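Local coordinates for putative ABC transporter amino acid-binding protein (PDB 2Q89) that binds hydroxyectoine, and probably ectoine, as the solute-binding component of an ABC transporter, at residues Pro23-Val28 against Ser171-Ser176. Numbering follows the deposited sequence.
With 6CS ((4S,5S)-5-hydroxy-2-methyl-1,4,5,6-tetrahydropyrimidine-4-carboxylic acid), chain F.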
# COMPACT_ATOMS: atom_id res chain seq x y z
N PRO A 23 2.56 0.81 8.70
CA PRO A 23 4.02 0.85 8.61
C PRO A 23 4.56 -0.44 7.97
O PRO A 23 4.02 -1.51 8.23
CB PRO A 23 4.47 0.96 10.08
CG PRO A 23 3.25 1.37 10.84
CD PRO A 23 2.09 0.80 10.10
N PRO A 24 5.63 -0.35 7.18
CA PRO A 24 6.37 0.88 6.94
C PRO A 24 5.98 1.65 5.67
O PRO A 24 6.76 2.48 5.20
CB PRO A 24 7.81 0.37 6.81
CG PRO A 24 7.65 -1.01 6.15
CD PRO A 24 6.24 -1.50 6.47
N PHE A 25 4.80 1.38 5.12
CA PHE A 25 4.29 2.11 3.97
C PHE A 25 3.87 3.52 4.39
O PHE A 25 4.31 4.51 3.80
CB PHE A 25 3.11 1.37 3.32
CG PHE A 25 3.51 0.13 2.57
CD1 PHE A 25 3.65 -1.09 3.22
CD2 PHE A 25 3.76 0.19 1.20
CE1 PHE A 25 4.03 -2.24 2.52
CE2 PHE A 25 4.14 -0.95 0.50
CZ PHE A 25 4.27 -2.16 1.16
N THR A 26 3.03 3.60 5.42
CA THR A 26 2.59 4.87 6.00
C THR A 26 2.62 4.76 7.51
O THR A 26 2.47 3.67 8.06
CB THR A 26 1.16 5.23 5.54
OG1 THR A 26 0.29 4.12 5.78
CG2 THR A 26 1.09 5.41 4.03
N ALA A 27 2.80 5.89 8.19
CA ALA A 27 2.84 5.93 9.64
C ALA A 27 2.41 7.30 10.15
O ALA A 27 2.65 8.32 9.49
CB ALA A 27 4.23 5.58 10.16
N VAL A 28 1.78 7.32 11.32
CA VAL A 28 1.45 8.55 12.03
C VAL A 28 1.89 8.40 13.49
O VAL A 28 1.39 7.53 14.21
CB VAL A 28 -0.07 8.88 11.96
CG1 VAL A 28 -0.35 10.24 12.59
CG2 VAL A 28 -0.58 8.85 10.52
N SER A 171 -3.55 -11.03 6.58
CA SER A 171 -2.68 -10.90 5.42
C SER A 171 -2.41 -9.45 5.01
O SER A 171 -3.34 -8.70 4.68
CB SER A 171 -3.24 -11.70 4.23
OG SER A 171 -2.32 -11.73 3.14
N LEU A 172 -1.14 -9.06 5.02
CA LEU A 172 -0.68 -7.77 4.52
C LEU A 172 0.59 -8.01 3.70
O LEU A 172 1.01 -9.16 3.57
CB LEU A 172 -0.39 -6.80 5.68
CG LEU A 172 -1.52 -6.26 6.57
CD1 LEU A 172 -0.95 -5.36 7.68
CD2 LEU A 172 -2.54 -5.50 5.76
N PRO A 173 1.21 -6.97 3.13
CA PRO A 173 2.54 -7.11 2.54
C PRO A 173 3.57 -7.53 3.59
O PRO A 173 3.43 -7.21 4.77
CB PRO A 173 2.86 -5.70 2.03
CG PRO A 173 1.55 -5.03 1.88
CD PRO A 173 0.69 -5.59 2.97
N VAL A 174 4.61 -8.24 3.14
CA VAL A 174 5.65 -8.79 4.00
C VAL A 174 6.23 -7.78 5.00
O VAL A 174 6.35 -8.09 6.19
CB VAL A 174 6.80 -9.41 3.15
CG1 VAL A 174 7.91 -9.96 4.03
CG2 VAL A 174 6.26 -10.51 2.23
N LEU A 175 6.56 -6.58 4.52
CA LEU A 175 7.16 -5.56 5.38
C LEU A 175 6.20 -5.07 6.47
O LEU A 175 6.61 -4.85 7.61
CB LEU A 175 7.70 -4.39 4.55
CG LEU A 175 8.93 -4.73 3.69
CD1 LEU A 175 9.16 -3.67 2.63
CD2 LEU A 175 10.18 -4.93 4.54
N SER A 176 4.92 -4.93 6.10
CA SER A 176 3.86 -4.55 7.04
C SER A 176 3.65 -5.62 8.12
O SER A 176 3.58 -5.29 9.30
CB SER A 176 2.54 -4.33 6.30
OG SER A 176 2.67 -3.40 5.24
O 6CS F . -4.42 -2.86 -1.73
C 6CS F . -3.23 -2.49 -1.61
OXT 6CS F . -2.63 -1.75 -2.42
CA 6CS F . -2.44 -3.02 -0.39
N 6CS F . -1.26 -2.17 -0.13
CAI 6CS F . -0.72 -2.03 1.16
CAA 6CS F . 0.50 -1.15 1.38
NAG 6CS F . -1.28 -2.68 2.26
CG2 6CS F . -2.46 -3.55 2.10
CB 6CS F . -3.31 -3.15 0.89
OG1 6CS F . -4.26 -4.19 0.72
O HOH W 1 2.49 -3.06 9.80
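F25 meets P173 and S176 beside the bound hydroxyectoine. The apolar contacts are few. CE1 of F25 lies 3.7 Å from CB of P173, and the two rings approach at a slant. P24 crosses L175 at about a right angle, with its CG 3.7 Å from CB of L175. The peptide bond between P23 and P24 is cis.

The F25 ring also contacts the ligand. Methyl carbon CAA of 6CS sits over the centre of one ring face, 3.4 Å above the plane. CG of F25 is anti to its carbonyl carbon (chi1 -73°), which turns one ring face to the ligand methyl and an edge to S176. CD of P173 reaches ligand atom NAG at 3.6 Å. F240 packs edge-to-face with F25.

No conventional hydrogen bond crosses directly. OG of S176 packs closely at the F25 ring edge, near its plane, 3.2 Å from CD1. Its hydrogen bond goes to E22, which also binds the ligand. CA of S176 makes a CH...O contact with O of P23 at 3.3 Å. One water donates to O of P23 at 2.7 Å and to O of S176, bridging the two backbones.

With an alanine in place of F25, the ligand methyl would probably lose its aromatic cover and a gap would open beside P173 and the S176 hydroxyl.

The contact joins the start of helix 174-184 to the loop before strand 27-28. Its closeness rests on van der Waals packing, the CH...O contact, one water and the shared ligand, consistent with a solute-binding cleft closed around its solute.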